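Local coordinates for anopheles Plasmodium-responsive Leucine-rich repeat protein 1B (Anopheles gambiae, PDB 4XGO) that probably takes part in the mosquito's response to Plasmodium, its leucine-rich repeat domain serving protein binding, probably in association with LRIM1, at residues Ser103-Glu108 and Ser127-Thr132; Leu164-Asn169 and Leu185-Asn190. All coordinates share one frame; numbering follows the deposited sequence. Where two conformers were deposited one is given.

Contact 1: Ser103-Glu108 and Ser127-Thr132. With NAG (2-acetamido-2-deoxy-beta-D-glucopyranose), chain C.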
ATOM      1  N   SER A 103       6.934   5.586 -10.524  1.00 11.76           N
ATOM      2  CA  SER A 103       5.957   5.857  -9.490  1.00 11.67           C
ATOM      3  C   SER A 103       6.349   5.136  -8.207  1.00 11.71           C
ATOM      4  O   SER A 103       7.092   4.160  -8.226  1.00 11.26           O
ATOM      5  CB  SER A 103       4.544   5.460  -9.922  1.00 11.74           C
ATOM      6  OG  SER A 103       4.384   4.045  -9.918  1.00 12.96           O
ATOM      7  N   ASN A 104       5.856   5.642  -7.081  1.00 11.56           N
ATOM      8  CA  ASN A 104       6.010   4.938  -5.814  1.00 12.36           C
ATOM      9  C   ASN A 104       7.468   4.698  -5.431  1.00 12.39           C
ATOM     10  O   ASN A 104       7.843   3.616  -4.989  1.00 12.41           O
ATOM     11  CB  ASN A 104       5.207   3.627  -5.851  1.00 13.20           C
ATOM     12  CG  ASN A 104       3.713   3.862  -5.977  1.00 13.94           C
ATOM     13  OD1 ASN A 104       3.160   3.958  -7.081  1.00 15.75           O
ATOM     14  ND2 ASN A 104       3.060   4.028  -4.851  1.00 14.80           N
ATOM     15  N   ASN A 105       8.299   5.713  -5.643  1.00 12.42           N
ATOM     16  CA  ASN A 105       9.611   5.788  -5.015  1.00 12.84           C
ATOM     17  C   ASN A 105       9.579   6.916  -3.961  1.00 13.68           C
ATOM     18  O   ASN A 105       8.503   7.280  -3.478  1.00 13.22           O
ATOM     19  CB  ASN A 105      10.705   6.009  -6.070  1.00 12.62           C
ATOM     20  CG  ASN A 105      11.081   4.725  -6.808  1.00 12.40           C
ATOM     21  OD1 ASN A 105      12.096   4.115  -6.514  1.00 12.70           O
ATOM     22  ND2 ASN A 105      10.247   4.306  -7.742  1.00 11.98           N
ATOM     23  N   ASN A 106      10.746   7.419  -3.583  1.00 14.78           N
ATOM     24  CA  ASN A 106      10.845   8.509  -2.620  1.00 15.97           C
ATOM     25  C   ASN A 106      11.528   9.708  -3.241  1.00 15.93           C
ATOM     26  O   ASN A 106      12.246  10.455  -2.545  1.00 16.12           O
ATOM     27  CB  ASN A 106      11.631   8.050  -1.383  1.00 17.93           C
ATOM     28  CG  ASN A 106      10.980   6.879  -0.673  1.00 19.45           C
ATOM     29  OD1 ASN A 106      11.657   5.926  -0.274  1.00 23.29           O
ATOM     30  ND2 ASN A 106       9.680   6.941  -0.500  1.00 19.92           N
ATOM     31  N   LEU A 107      11.283   9.950  -4.525  1.00 15.22           N
ATOM     32  CA  LEU A 107      12.021  11.000  -5.224  1.00 15.51           C
ATOM     33  C   LEU A 107      11.640  12.378  -4.718  1.00 15.91           C
ATOM     34  O   LEU A 107      10.449  12.674  -4.552  1.00 15.05           O
ATOM     35  CB  LEU A 107      11.768  10.935  -6.709  1.00 15.29           C
ATOM     36  CG  LEU A 107      12.292   9.701  -7.429  1.00 15.25           C
ATOM     37  CD1 LEU A 107      11.684   9.780  -8.816  1.00 15.22           C
ATOM     38  CD2 LEU A 107      13.806   9.665  -7.462  1.00 15.94           C
ATOM     39  N   GLU A 108      12.659  13.187  -4.430  1.00 16.81           N
ATOM     40  CA  GLU A 108      12.469  14.552  -3.894  1.00 17.64           C
ATOM     41  C   GLU A 108      12.537  15.582  -5.013  1.00 16.82           C
ATOM     42  O   GLU A 108      11.800  16.563  -5.007  1.00 16.66           O
ATOM     43  CB  GLU A 108      13.523  14.838  -2.826  1.00 20.16           C
ATOM     44  CG  GLU A 108      13.515  13.802  -1.711  1.00 22.20           C
ATOM     45  CD  GLU A 108      14.700  13.896  -0.776  1.00 26.10           C
ATOM     46  OE1 GLU A 108      15.437  14.917  -0.806  1.00 29.86           O
ATOM     47  OE2 GLU A 108      14.885  12.940   0.009  1.00 28.97           O
ATOM     48  N   SER A 127       4.100   9.449 -10.317  1.00  9.90           N
ATOM     49  CA  SER A 127       3.138   9.579  -9.237  0.50  9.84           C
ATOM     50  C   SER A 127       3.669   8.951  -7.943  1.00 10.23           C
ATOM     51  O   SER A 127       4.476   8.041  -7.966  1.00  9.83           O
ATOM     52  CB  SER A 127       1.802   8.951  -9.625  0.50  9.70           C
ATOM     53  OG  SER A 127       1.926   7.546  -9.684  0.50  9.66           O
ATOM     54  N   SER A 128       3.213   9.486  -6.810  1.00 10.49           N
ATOM     55  CA  SER A 128       3.467   8.887  -5.500  1.00 11.09           C
ATOM     56  C   SER A 128       4.955   8.849  -5.164  1.00 11.41           C
ATOM     57  O   SER A 128       5.502   7.819  -4.787  1.00 11.67           O
ATOM     58  CB  SER A 128       2.822   7.501  -5.368  1.00 11.31           C
ATOM     59  OG  SER A 128       1.411   7.564  -5.519  1.00 11.71           O
ATOM     60  N   ASN A 129       5.594   9.992  -5.316  1.00 11.46           N
ATOM     61  CA  ASN A 129       6.914  10.233  -4.764  1.00 12.00           C
ATOM     62  C   ASN A 129       6.804  11.365  -3.721  1.00 13.11           C
ATOM     63  O   ASN A 129       5.750  11.509  -3.092  1.00 13.00           O
ATOM     64  CB  ASN A 129       7.860  10.569  -5.903  1.00 11.79           C
ATOM     65  CG  ASN A 129       8.304   9.334  -6.657  1.00 11.35           C
ATOM     66  OD1 ASN A 129       9.172   8.612  -6.195  1.00 11.41           O
ATOM     67  ND2 ASN A 129       7.752   9.124  -7.826  1.00 10.91           N
ATOM     68  N   ARG A 130       7.874  12.138  -3.529  1.00 14.45           N
ATOM     69  CA  ARG A 130       7.840  13.323  -2.657  1.00 15.89           C
ATOM     70  C   ARG A 130       8.342  14.550  -3.398  1.00 15.46           C
ATOM     71  O   ARG A 130       9.081  15.376  -2.831  1.00 15.56           O
ATOM     72  CB  ARG A 130       8.725  13.120  -1.431  1.00 19.09           C
ATOM     73  CG  ARG A 130       8.444  11.897  -0.591  1.00 21.77           C
ATOM     74  CD  ARG A 130       9.500  11.768   0.507  1.00 25.74           C
ATOM     75  NE  ARG A 130      10.831  11.434  -0.005  1.00 29.24           N
ATOM     76  CZ  ARG A 130      11.908  11.204   0.746  1.00 31.74           C
ATOM     77  NH1 ARG A 130      11.826  11.307   2.077  1.00 34.64           N
ATOM     78  NH2 ARG A 130      13.080  10.875   0.176  1.00 31.97           N
ATOM     79  N   LEU A 131       7.973  14.664  -4.671  1.00 14.18           N
ATOM     80  CA  LEU A 131       8.579  15.641  -5.560  1.00 14.29           C
ATOM     81  C   LEU A 131       8.196  17.062  -5.198  1.00 14.54           C
ATOM     82  O   LEU A 131       7.016  17.371  -5.096  1.00 13.87           O
ATOM     83  CB  LEU A 131       8.197  15.373  -7.002  1.00 13.55           C
ATOM     84  CG  LEU A 131       8.888  14.137  -7.592  1.00 13.35           C
ATOM     85  CD1 LEU A 131       8.240  13.830  -8.929  1.00 13.12           C
ATOM     86  CD2 LEU A 131      10.383  14.392  -7.748  1.00 13.71           C
ATOM     87  N   THR A 132       9.205  17.915  -5.026  1.00 15.63           N
ATOM     88  CA  THR A 132       8.969  19.351  -4.874  1.00 16.40           C
ATOM     89  C   THR A 132       9.415  20.143  -6.096  1.00 17.17           C
ATOM     90  O   THR A 132       9.145  21.343  -6.197  1.00 17.66           O
ATOM     91  CB  THR A 132       9.733  19.883  -3.661  1.00 17.24           C
ATOM     92  OG1 THR A 132      11.120  19.560  -3.804  1.00 17.27           O
ATOM     93  CG2 THR A 132       9.172  19.271  -2.381  1.00 17.11           C
TER
HETATM   94  C1  NAG C   1      -2.000   8.817 -12.191  1.00 17.63           C
HETATM   95  C2  NAG C   1      -3.227   8.147 -12.808  1.00 19.25           C
HETATM   96  C3  NAG C   1      -4.198   7.715 -11.705  1.00 22.44           C
HETATM   97  C4  NAG C   1      -3.503   6.833 -10.680  1.00 26.90           C
HETATM   98  C5  NAG C   1      -2.191   7.495 -10.243  1.00 26.03           C
HETATM   99  C6  NAG C   1      -1.398   6.528  -9.361  1.00 28.51           C
HETATM  100  C7  NAG C   1      -4.501   8.791 -14.780  1.00 20.20           C
HETATM  101  C8  NAG C   1      -5.268   9.851 -15.504  1.00 20.99           C
HETATM  102  N2  NAG C   1      -3.948   9.092 -13.614  1.00 18.31           N
HETATM  103  O3  NAG C   1      -5.338   7.073 -12.252  1.00 20.39           O
HETATM  104  O4  NAG C   1      -4.300   6.744  -9.493  1.00 33.16           O
HETATM  105  O5  NAG C   1      -1.387   7.868 -11.352  1.00 21.41           O
HETATM  106  O6  NAG C   1      -1.512   7.058  -8.055  1.00 37.11           O
HETATM  107  O7  NAG C   1      -4.397   7.680 -15.279  1.00 21.51           O
HETATM  108  O   HOH W   1       1.132   5.993  -7.633  1.00 35.56           O
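The guanidinium of R130 meets N106 O edge-on, with NE and NH2 both donating to that one oxygen, while OE2 of E108 approaches the group obliquely. These are matching turns of consecutive leucine-rich repeats, each following a strand of the solenoid and carrying a buried asparagine, N105 and N129. The NH2 bond of R130 is the shorter, at 2.9 Å to N106 O, and lies on a lone pair; NE comes from above the carbonyl plane. NH2 also forms a salt bridge with E108 OE2 (2.7 Å), the carboxylate plane turned 76° from the guanidinium. A bend at chi3 (-69°) turns the guanidinium edge toward N106 O of the neighbouring coil. The amide nitrogen of N129 donates to the backbone carbonyls of M102 and L126, tying one coil to the next, and L107 CB packs on L131 CD2 (3.9 Å). Backbone bonds stitch the coils at both ends, from N104 N to S127 O (2.9 Å) and from T132 N to E108 O (2.9 Å). Beyond the first of these, a water donates to N104 OD1 and also hydrogen-bonds S127 OG, S128 OG and atom O6 of the N-acetylglucosamine.

Contact 2: Leu164-Asn169 and Leu185-Asn190. With NAG (2-acetamido-2-deoxy-beta-D-glucopyranose), chain C; GOL (glycerol), chain H.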
ATOM      1  N   LEU A 164      -2.564  15.249 -18.730  1.00 12.59           N
ATOM      2  CA  LEU A 164      -1.717  15.542 -17.602  1.00 12.93           C
ATOM      3  C   LEU A 164      -2.476  15.397 -16.297  1.00 11.77           C
ATOM      4  O   LEU A 164      -3.513  16.023 -16.118  1.00 11.54           O
ATOM      5  CB  LEU A 164      -1.134  16.945 -17.726  1.00 14.23           C
ATOM      6  CG  LEU A 164      -0.309  17.484 -16.561  1.00 15.53           C
ATOM      7  CD1 LEU A 164       0.825  16.576 -16.167  1.00 16.50           C
ATOM      8  CD2 LEU A 164       0.262  18.833 -16.952  1.00 17.20           C
ATOM      9  N   ASP A 165      -1.962  14.545 -15.410  1.00 10.96           N
ATOM     10  CA  ASP A 165      -2.534  14.364 -14.090  1.00 10.53           C
ATOM     11  C   ASP A 165      -1.531  14.902 -13.068  1.00 10.37           C
ATOM     12  O   ASP A 165      -0.435  14.368 -12.917  1.00  9.63           O
ATOM     13  CB  ASP A 165      -2.904  12.899 -13.833  1.00 10.67           C
ATOM     14  CG  ASP A 165      -3.653  12.684 -12.503  1.00 10.79           C
ATOM     15  OD1 ASP A 165      -3.628  13.570 -11.613  1.00 10.26           O
ATOM     16  OD2 ASP A 165      -4.268  11.588 -12.343  1.00 11.35           O
ATOM     17  N   ALA A 166      -1.913  16.002 -12.416  1.00 10.16           N
ATOM     18  CA  ALA A 166      -1.128  16.582 -11.308  1.00 10.35           C
ATOM     19  C   ALA A 166      -1.956  16.723 -10.022  1.00 10.14           C
ATOM     20  O   ALA A 166      -1.679  17.569  -9.161  1.00 10.23           O
ATOM     21  CB  ALA A 166      -0.478  17.892 -11.712  1.00 10.91           C
ATOM     22  N   SER A 167      -2.906  15.811  -9.855  1.00  9.94           N
ATOM     23  CA  SER A 167      -3.817  15.808  -8.714  1.00  9.79           C
ATOM     24  C   SER A 167      -3.038  15.459  -7.461  1.00 10.03           C
ATOM     25  O   SER A 167      -1.938  14.888  -7.540  1.00  9.28           O
ATOM     26  CB  SER A 167      -4.978  14.818  -8.924  1.00  9.61           C
ATOM     27  OG  SER A 167      -4.559  13.461  -9.035  1.00  9.68           O
ATOM     28  N   HIS A 168      -3.570  15.864  -6.316  1.00 10.00           N
ATOM     29  CA  HIS A 168      -2.965  15.537  -5.037  1.00 10.75           C
ATOM     30  C   HIS A 168      -1.523  16.078  -4.936  1.00 10.84           C
ATOM     31  O   HIS A 168      -0.570  15.352  -4.656  1.00 10.85           O
ATOM     32  CB  HIS A 168      -3.034  14.043  -4.771  1.00 11.05           C
ATOM     33  CG  HIS A 168      -4.430  13.505  -4.740  1.00 11.75           C
ATOM     34  ND1 HIS A 168      -5.167  13.448  -3.582  1.00 13.01           N
ATOM     35  CD2 HIS A 168      -5.217  12.989  -5.710  1.00 12.27           C
ATOM     36  CE1 HIS A 168      -6.350  12.923  -3.835  1.00 12.81           C
ATOM     37  NE2 HIS A 168      -6.401  12.621  -5.118  1.00 12.95           N
ATOM     38  N   ASN A 169      -1.391  17.372  -5.171  1.00 11.06           N
ATOM     39  CA  ASN A 169      -0.140  18.098  -4.905  1.00 11.67           C
ATOM     40  C   ASN A 169      -0.510  19.307  -4.035  1.00 12.39           C
ATOM     41  O   ASN A 169      -1.559  19.274  -3.388  1.00 12.46           O
ATOM     42  CB  ASN A 169       0.525  18.487  -6.221  1.00 11.61           C
ATOM     43  CG  ASN A 169       1.400  17.376  -6.777  1.00 11.58           C
ATOM     44  OD1 ASN A 169       2.548  17.193  -6.349  1.00 11.45           O
ATOM     45  ND2 ASN A 169       0.848  16.607  -7.711  1.00 11.33           N
ATOM     46  N   LEU A 185      -7.003  17.450 -18.200  1.00 13.63           N
ATOM     47  CA  LEU A 185      -6.196  18.040 -17.133  1.00 13.42           C
ATOM     48  C   LEU A 185      -6.829  17.741 -15.767  1.00 13.38           C
ATOM     49  O   LEU A 185      -7.956  18.205 -15.456  1.00 13.09           O
ATOM     50  CB  LEU A 185      -6.079  19.546 -17.318  1.00 13.84           C
ATOM     51  CG  LEU A 185      -5.231  20.332 -16.321  1.00 13.97           C
ATOM     52  CD1 LEU A 185      -3.815  19.801 -16.274  1.00 14.05           C
ATOM     53  CD2 LEU A 185      -5.262  21.811 -16.698  1.00 14.69           C
ATOM     54  N   LYS A 186      -6.098  16.991 -14.947  1.00 12.87           N
ATOM     55  CA  LYS A 186      -6.566  16.631 -13.624  1.00 13.04           C
ATOM     56  C   LYS A 186      -5.717  17.368 -12.610  1.00 12.47           C
ATOM     57  O   LYS A 186      -4.509  17.114 -12.492  1.00 11.68           O
ATOM     58  CB  LYS A 186      -6.435  15.130 -13.401  1.00 14.29           C
ATOM     59  CG  LYS A 186      -6.996  14.270 -14.486  1.00 15.98           C
ATOM     60  CD  LYS A 186      -8.450  14.506 -14.722  1.00 18.02           C
ATOM     61  CE  LYS A 186      -9.315  13.971 -13.589  1.00 20.04           C
ATOM     62  NZ  LYS A 186      -9.261  12.479 -13.448  1.00 21.69           N
ATOM     63  N   LEU A 187      -6.353  18.316 -11.920  1.00 12.05           N
ATOM     64  CA  LEU A 187      -5.728  19.156 -10.895  1.00 12.19           C
ATOM     65  C   LEU A 187      -6.460  19.104  -9.553  1.00 11.77           C
ATOM     66  O   LEU A 187      -6.255  19.962  -8.691  1.00 11.68           O
ATOM     67  CB  LEU A 187      -5.616  20.609 -11.389  1.00 13.24           C
ATOM     68  CG  LEU A 187      -4.530  20.850 -12.433  1.00 14.00           C
ATOM     69  CD1 LEU A 187      -4.633  22.198 -13.107  1.00 14.84           C
ATOM     70  CD2 LEU A 187      -3.188  20.654 -11.798  1.00 14.86           C
ATOM     71  N   GLN A 188      -7.299  18.088  -9.356  1.00 11.12           N
ATOM     72  CA  GLN A 188      -8.075  18.001  -8.117  1.00 11.22           C
ATOM     73  C   GLN A 188      -7.144  17.789  -6.923  1.00 11.20           C
ATOM     74  O   GLN A 188      -6.064  17.186  -7.075  1.00 10.74           O
ATOM     75  CB  GLN A 188      -9.148  16.911  -8.202  1.00 11.50           C
ATOM     76  CG  GLN A 188      -8.678  15.472  -8.269  1.00 11.79           C
ATOM     77  CD  GLN A 188      -8.361  14.971  -9.671  1.00 12.19           C
ATOM     78  OE1 GLN A 188      -8.186  15.747 -10.611  1.00 12.00           O
ATOM     79  NE2 GLN A 188      -8.322  13.638  -9.821  1.00 13.37           N
ATOM     80  N   HIS A 189      -7.526  18.340  -5.771  1.00 11.22           N
ATOM     81  CA  HIS A 189      -6.756  18.227  -4.536  1.00 12.16           C
ATOM     82  C   HIS A 189      -5.438  18.975  -4.694  1.00 12.34           C
ATOM     83  O   HIS A 189      -4.351  18.381  -4.686  1.00 12.07           O
ATOM     84  CB  HIS A 189      -6.535  16.761  -4.107  1.00 12.69           C
ATOM     85  CG  HIS A 189      -7.789  16.042  -3.691  1.00 13.08           C
ATOM     86  ND1 HIS A 189      -8.313  16.109  -2.413  1.00 14.22           N
ATOM     87  CD2 HIS A 189      -8.625  15.246  -4.395  1.00 13.53           C
ATOM     88  CE1 HIS A 189      -9.414  15.377  -2.356  1.00 14.17           C
ATOM     89  NE2 HIS A 189      -9.630  14.855  -3.547  1.00 13.52           N
ATOM     90  N   ASN A 190      -5.561  20.291  -4.874  1.00 12.08           N
ATOM     91  CA  ASN A 190      -4.430  21.185  -4.942  1.00 12.23           C
ATOM     92  C   ASN A 190      -4.747  22.467  -4.184  1.00 13.32           C
ATOM     93  O   ASN A 190      -5.683  22.477  -3.373  1.00 12.94           O
ATOM     94  CB  ASN A 190      -4.018  21.428  -6.395  1.00 11.89           C
ATOM     95  CG  ASN A 190      -3.048  20.367  -6.884  1.00 11.44           C
ATOM     96  OD1 ASN A 190      -1.957  20.222  -6.324  1.00 11.18           O
ATOM     97  ND2 ASN A 190      -3.464  19.573  -7.866  1.00 11.39           N
TER
HETATM   98  C1  NAG C   1      -2.000   8.817 -12.191  1.00 17.63           C
HETATM   99  C2  NAG C   1      -3.227   8.147 -12.808  1.00 19.25           C
HETATM  100  C3  NAG C   1      -4.198   7.715 -11.705  1.00 22.44           C
HETATM  101  C4  NAG C   1      -3.503   6.833 -10.680  1.00 26.90           C
HETATM  102  C5  NAG C   1      -2.191   7.495 -10.243  1.00 26.03           C
HETATM  103  C6  NAG C   1      -1.398   6.528  -9.361  1.00 28.51           C
HETATM  104  C7  NAG C   1      -4.501   8.791 -14.780  1.00 20.20           C
HETATM  105  C8  NAG C   1      -5.268   9.851 -15.504  1.00 20.99           C
HETATM  106  N2  NAG C   1      -3.948   9.092 -13.614  1.00 18.31           N
HETATM  107  O3  NAG C   1      -5.338   7.073 -12.252  1.00 20.39           O
HETATM  108  O4  NAG C   1      -4.300   6.744  -9.493  1.00 33.16           O
HETATM  109  O5  NAG C   1      -1.387   7.868 -11.352  1.00 21.41           O
HETATM  110  O6  NAG C   1      -1.512   7.058  -8.055  1.00 37.11           O
HETATM  111  O7  NAG C   1      -4.397   7.680 -15.279  1.00 21.51           O
HETATM  112  C1  GOL H1006     -10.397  11.834  -6.833  1.00 42.23           C
HETATM  113  O1  GOL H1006      -8.955  11.929  -6.870  1.00 38.89           O
HETATM  114  C2  GOL H1006     -11.055  13.132  -6.331  1.00 41.47           C
HETATM  115  O2  GOL H1006     -11.676  12.948  -5.051  1.00 42.93           O
HETATM  116  C3  GOL H1006     -12.111  13.633  -7.314  1.00 44.67           C
HETATM  117  O3  GOL H1006     -12.515  14.973  -6.978  1.00 40.61           O
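Two neighbouring coils of the leucine-rich repeat solenoid pair here as parallel strands that run into equivalent turns, in a buried contact near the middle of the chain. L164 bridges L185 and D165 bridges K186; K186 N donates to L164 O and A166 N to K186 O. On the inner side of the coils L164 CB faces L185 CD1, and A166 CB lies 3.9 Å from L187 CD2. At the strand end, D165 opens an Asx turn: its OD1 takes S167 N (2.9 Å) nearly end-on and S167 OG (2.7 Å) on the syn lone pair. With CG anti to the backbone N (chi1 -174°) and OD1 gripped twice, the carboxylate is fixed in rotation, leaving OD2 to accept from N2 of the N-acetylglucosamine (2.8 Å). A166 O is held from opposite faces of its plane by N169 ND2 and N190 ND2, the latter at 3.0 Å from A166 O and reaching back to L187 O as well. The amide oxygen of N169 accepts from L152 N, and that of N190 from I171 N. In the turns the imidazoles of H168 and H189 form an offset stack, centroids 4.3 Å apart and planes 12° from parallel, with H189 CB also over the face of H168. One glycerol, probably from the crystallisation liquor, hydrogen-bonds NE2 of both rings. The stack continues along the solenoid to Y149 and Y211, while strands 144-146 and 206-208 flank the pair and strand 154-156 packs against A166 and L187.

Overall arrangement
Contact 1 closes before contact 2 opens, and their centres lie 15 Å apart with nearest atoms about 5 Å apart, without touching. Both join successive coils of the same leucine-rich repeat solenoid: contact 1 follows strands 99-101 and 123-125, contact 2 includes the ends of 163-165 and 184-186, and strand 144-146 runs between the two pairs. The same glycan, whose surroundings include N146 and Y149 of the intervening coil, touches contact 1 at S127 and is joined to it by a water, and hydrogen-bonds contact 2 directly. The stacking of such coils gives the elongated solenoid, whose surface probably serves protein binding.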